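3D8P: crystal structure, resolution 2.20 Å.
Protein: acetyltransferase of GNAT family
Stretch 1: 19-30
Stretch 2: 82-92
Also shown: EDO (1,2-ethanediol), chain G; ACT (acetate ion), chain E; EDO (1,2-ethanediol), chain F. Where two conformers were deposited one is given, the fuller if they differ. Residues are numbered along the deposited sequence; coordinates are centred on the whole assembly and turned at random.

Stretch 1 (19-30) EFILSIQKNEFN
Stretch 2, residues 82-92: KKMFVDKGYRN

A helix that packs across a strand commonly combines an apolar centre, where side chains exclude water, with a charged clasp near the margin. The acetyltransferase of the GNAT family described here illustrates the principle compactly. Residues 19-28 are helical, continuing a helix that begins earlier in the chain, and residues 82-86 form the end of a strand. Their axes approach to 9.3 Å with an angle of 79° between the N-to-C directions, so the helix lies nearly perpendicular to the strand. The register is set by Ile21 and Phe85, whose CA atoms are 6.9 Å apart. Together the stretches bury 494 Å².

Phe85 contributes the largest share, 113 Å². Its extended backbone (phi/psi -146/147) directs CB toward the helix, while chi1 of -70° (m) and chi2 of -83° place the ring against Ile21, Ile24 and Gln25. Three helix residues meet this ring: Ile24 CG2 lies 3.6 Å from Phe85 CD1, Ile21 CG2 3.7 Å from Phe85 CE2, and Gln25 CG 3.9 Å from Phe85 CZ. Both isoleucines are m,t rotamers, and their branched, apolar side chains suit this buried position. Gln25 offers the ring its aliphatic CG, while its amide is hydrogen-bonded elsewhere in the structure. The strand neighbours Met84, a selenomethionine, and Val86 point CB away from the helix, as strand alternation requires.

Phe20, covered over 58 Å², extends the apolar contact. Its CB points sideways, but with chi1 176° (t) and chi2 82° the end of the ring comes nearer to the strand. Phe20 CE2 is 3.7 Å from Phe85 CB, and Phe20 CZ is 3.7 Å from Asp87 N, which sits at the ring edge. Toward the start of stretch 2, Ile21 CD1 reaches to 4.0 Å from Lys83 CB, using the aliphatic part of a lysine.

Arg91, with 56 Å² covered, supplies the clasp. After the strand, a short 3-10 segment at 88-89 turns the chain, helped by Tyr90 N donating to Asp87 O at 3.0 Å and Gly89 N to Asp87 OD1 at 2.8 Å. Arg91 then extends with chi1-chi4 of -63°, -152°, -178° and 121°. Glu28 meets it from the last helical turn, its side chain extended (chi1 173°, chi2 -179°, chi3 16°). The salt bridge is bidentate: Arg91 NH1 donates to Glu28 OE2 at 2.8 Å and Arg91 NH2 to Glu28 OE1 at 2.9 Å, both at 158°. Arg91 NE also donates to Val86 O at 2.9 Å, tying the guanidinium to its own stretch. At the helix end, a wider pi-type turn spans 23-28 and Phe29 N bonds Ile24 O at 3.0 Å; Phe29 (chi1 -74°, chi2 -83°) then brings CE2 to 4.2 Å from Arg91 NH2, which lies at the ring edge.

An acetate, probably from the crystallisation liquor, sits over one guanidinium face and accepts a hydrogen bond from Val86 N to its OXT at 3.3 Å.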

# COMPACT_ATOMS: atom_id res chain seq x y z
N GLU A 19 11.36 -1.19 -9.65
CA GLU A 19 11.25 -2.29 -10.62
C GLU A 19 10.23 -3.36 -10.25
O GLU A 19 9.57 -3.93 -11.13
CB GLU A 19 12.58 -2.97 -10.84
CG GLU A 19 12.53 -4.03 -11.95
N PHE A 20 10.10 -3.63 -8.95
CA PHE A 20 9.12 -4.58 -8.41
C PHE A 20 7.69 -4.12 -8.68
O PHE A 20 6.89 -4.84 -9.25
CB PHE A 20 9.34 -4.76 -6.89
CG PHE A 20 8.33 -5.63 -6.20
CD1 PHE A 20 8.46 -7.01 -6.23
CD2 PHE A 20 7.27 -5.08 -5.51
CE1 PHE A 20 7.54 -7.81 -5.58
CE2 PHE A 20 6.36 -5.88 -4.86
CZ PHE A 20 6.50 -7.24 -4.89
N ILE A 21 7.38 -2.90 -8.26
CA ILE A 21 6.05 -2.36 -8.46
C ILE A 21 5.72 -2.28 -9.97
O ILE A 21 4.69 -2.79 -10.42
CB ILE A 21 5.92 -1.00 -7.72
CG1 ILE A 21 5.96 -1.25 -6.21
CG2 ILE A 21 4.66 -0.29 -8.12
CD1 ILE A 21 5.77 -0.02 -5.30
N LEU A 22 6.61 -1.67 -10.76
CA LEU A 22 6.41 -1.52 -12.19
C LEU A 22 6.24 -2.82 -12.97
O LEU A 22 5.47 -2.85 -13.93
CB LEU A 22 7.58 -0.73 -12.82
CG LEU A 22 7.65 0.78 -12.60
CD1 LEU A 22 8.98 1.35 -13.18
CD2 LEU A 22 6.44 1.46 -13.21
N SER A 23 6.97 -3.88 -12.61
CA SER A 23 6.82 -5.18 -13.30
C SER A 23 5.43 -5.76 -13.06
O SER A 23 4.81 -6.26 -13.99
CB SER A 23 7.91 -6.19 -12.87
OG SER A 23 7.71 -6.61 -11.52
N ILE A 24 4.94 -5.69 -11.83
CA ILE A 24 3.58 -6.13 -11.50
C ILE A 24 2.51 -5.30 -12.24
O ILE A 24 1.62 -5.86 -12.89
CB ILE A 24 3.33 -6.08 -9.95
CG1 ILE A 24 4.27 -7.06 -9.22
CG2 ILE A 24 1.85 -6.41 -9.62
CD1 ILE A 24 4.15 -6.98 -7.70
N GLN A 25 2.58 -3.98 -12.09
CA GLN A 25 1.64 -3.04 -12.73
C GLN A 25 1.56 -3.20 -14.25
O GLN A 25 0.45 -3.30 -14.82
CB GLN A 25 2.06 -1.60 -12.47
CG GLN A 25 1.72 -1.05 -11.12
CD GLN A 25 2.40 0.29 -10.86
OE1 GLN A 25 3.39 0.63 -11.50
NE2 GLN A 25 1.88 1.04 -9.90
N LYS A 26 2.73 -3.19 -14.90
CA LYS A 26 2.83 -3.14 -16.36
C LYS A 26 2.83 -4.49 -17.04
O LYS A 26 2.20 -4.66 -18.09
CB LYS A 26 4.09 -2.39 -16.79
CG LYS A 26 4.19 -0.96 -16.23
CD LYS A 26 5.44 -0.20 -16.71
CE LYS A 26 5.42 0.10 -18.21
NZ LYS A 26 4.23 0.92 -18.60
N ASN A 27 3.57 -5.43 -16.48
CA ASN A 27 3.69 -6.74 -17.10
C ASN A 27 2.55 -7.67 -16.75
O ASN A 27 1.98 -8.31 -17.65
CB ASN A 27 5.01 -7.43 -16.72
CG ASN A 27 6.23 -6.69 -17.25
OD1 ASN A 27 6.21 -6.10 -18.34
ND2 ASN A 27 7.32 -6.74 -16.49
N GLU A 28 2.20 -7.74 -15.47
CA GLU A 28 1.17 -8.69 -15.04
C GLU A 28 -0.26 -8.17 -15.19
O GLU A 28 -1.15 -8.92 -15.62
CB GLU A 28 1.40 -9.14 -13.59
CG GLU A 28 0.27 -10.00 -13.00
CD GLU A 28 0.51 -10.42 -11.56
OE1 GLU A 28 1.39 -9.82 -10.88
OE2 GLU A 28 -0.19 -11.35 -11.10
N PHE A 29 -0.49 -6.91 -14.81
CA PHE A 29 -1.83 -6.33 -14.88
C PHE A 29 -2.09 -5.45 -16.11
O PHE A 29 -3.22 -4.97 -16.29
CB PHE A 29 -2.17 -5.61 -13.57
CG PHE A 29 -2.49 -6.55 -12.46
CD1 PHE A 29 -3.76 -7.09 -12.34
CD2 PHE A 29 -1.50 -6.95 -11.57
CE1 PHE A 29 -4.04 -8.01 -11.34
CE2 PHE A 29 -1.76 -7.86 -10.57
CZ PHE A 29 -3.05 -8.39 -10.44
N ASN A 30 -1.06 -5.25 -16.93
CA ASN A 30 -1.15 -4.45 -18.14
C ASN A 30 -1.75 -3.04 -17.87
O ASN A 30 -2.53 -2.52 -18.66
CB ASN A 30 -1.93 -5.23 -19.22
CG ASN A 30 -1.26 -6.58 -19.57
OD1 ASN A 30 -1.84 -7.65 -19.36
ND2 ASN A 30 -0.03 -6.52 -20.09
N LYS A 82 -1.36 2.92 0.30
CA LYS A 82 -0.74 3.08 -0.99
C LYS A 82 0.20 1.93 -1.32
O LYS A 82 0.76 1.28 -0.44
CB LYS A 82 0.03 4.38 -1.06
CG LYS A 82 -0.79 5.61 -0.67
CD LYS A 82 -0.56 6.77 -1.58
CE LYS A 82 -1.45 6.70 -2.79
NZ LYS A 82 -2.87 7.04 -2.44
N LYS A 83 0.32 1.66 -2.62
CA LYS A 83 1.33 0.75 -3.19
C LYS A 83 1.42 -0.58 -2.48
O LYS A 83 2.52 -1.00 -2.08
CB LYS A 83 2.71 1.44 -3.17
CG LYS A 83 2.76 2.84 -3.77
CD LYS A 83 2.43 2.91 -5.26
CE LYS A 83 2.45 4.38 -5.73
NZ LYS A 83 1.84 4.60 -7.06
N MSE A 84 0.29 -1.25 -2.30
CA MSE A 84 0.28 -2.60 -1.76
C MSE A 84 0.42 -3.62 -2.90
O MSE A 84 -0.40 -3.66 -3.80
CB MSE A 84 -0.94 -2.90 -0.92
CG MSE A 84 -0.75 -4.25 -0.21
SE MSE A 84 -2.23 -4.72 0.88
CE MSE A 84 -1.38 -6.22 1.70
N PHE A 85 1.48 -4.40 -2.84
CA PHE A 85 1.83 -5.36 -3.88
C PHE A 85 2.48 -6.58 -3.24
O PHE A 85 3.18 -6.44 -2.24
CB PHE A 85 2.80 -4.76 -4.89
CG PHE A 85 2.19 -3.73 -5.76
CD1 PHE A 85 1.47 -4.10 -6.90
CD2 PHE A 85 2.32 -2.39 -5.47
CE1 PHE A 85 0.88 -3.14 -7.73
CE2 PHE A 85 1.71 -1.43 -6.28
CZ PHE A 85 1.00 -1.81 -7.40
N VAL A 86 2.25 -7.75 -3.83
CA VAL A 86 2.82 -9.01 -3.34
C VAL A 86 3.24 -9.79 -4.55
O VAL A 86 2.52 -9.90 -5.52
CB VAL A 86 1.80 -9.83 -2.50
CG1 VAL A 86 2.38 -11.23 -2.13
CG2 VAL A 86 1.42 -9.05 -1.24
N ASP A 87 4.45 -10.32 -4.51
CA ASP A 87 4.98 -11.14 -5.58
C ASP A 87 3.97 -12.28 -5.89
O ASP A 87 3.42 -12.89 -4.96
CB ASP A 87 6.34 -11.68 -5.16
CG ASP A 87 7.09 -12.32 -6.30
OD1 ASP A 87 6.60 -13.34 -6.83
OD2 ASP A 87 8.17 -11.81 -6.65
N LYS A 88 3.73 -12.53 -7.18
CA LYS A 88 2.79 -13.57 -7.63
C LYS A 88 3.19 -14.93 -7.07
O LYS A 88 2.34 -15.69 -6.61
CB LYS A 88 2.71 -13.63 -9.17
N GLY A 89 4.48 -15.22 -7.07
CA GLY A 89 5.01 -16.48 -6.53
C GLY A 89 4.93 -16.63 -5.02
O GLY A 89 5.36 -17.66 -4.49
N TYR A 90 4.39 -15.62 -4.32
CA TYR A 90 4.28 -15.62 -2.85
C TYR A 90 2.89 -15.21 -2.34
O TYR A 90 2.76 -14.86 -1.16
CB TYR A 90 5.30 -14.64 -2.23
CG TYR A 90 6.77 -14.98 -2.38
CD1 TYR A 90 7.41 -14.87 -3.61
CD2 TYR A 90 7.54 -15.34 -1.27
CE1 TYR A 90 8.77 -15.16 -3.75
CE2 TYR A 90 8.91 -15.64 -1.39
CZ TYR A 90 9.52 -15.54 -2.64
OH TYR A 90 10.88 -15.80 -2.79
N ARG A 91 1.86 -15.25 -3.19
CA ARG A 91 0.52 -14.74 -2.81
C ARG A 91 -0.39 -15.64 -1.95
O ARG A 91 -1.46 -15.20 -1.52
CB ARG A 91 -0.30 -14.29 -4.04
CG ARG A 91 0.32 -13.15 -4.80
CD ARG A 91 -0.70 -12.29 -5.52
NE ARG A 91 0.02 -11.25 -6.25
CZ ARG A 91 -0.02 -11.04 -7.57
NH1 ARG A 91 -0.85 -11.72 -8.36
NH2 ARG A 91 0.75 -10.09 -8.10
N ASN A 92 -0.01 -16.89 -1.72
CA ASN A 92 -0.80 -17.71 -0.78
C ASN A 92 0.12 -18.17 0.36
O ASN A 92 0.21 -19.37 0.70
CB ASN A 92 -1.57 -18.82 -1.50
CG ASN A 92 -2.75 -18.28 -2.32
C1 EDO G . -4.26 0.98 -2.30
O1 EDO G . -4.00 1.49 -3.60
C2 EDO G . -3.08 0.17 -1.79
O2 EDO G . -2.39 -0.31 -2.93
C ACT E . -1.32 -7.10 -6.28
O ACT E . -2.58 -7.00 -6.19
OXT ACT E . -0.65 -7.46 -5.28
CH3 ACT E . -0.62 -6.79 -7.56
C1 EDO F . -2.65 -2.68 -5.84
O1 EDO F . -1.95 -1.72 -5.03
C2 EDO F . -3.87 -3.21 -5.11
O2 EDO F . -4.86 -2.18 -4.95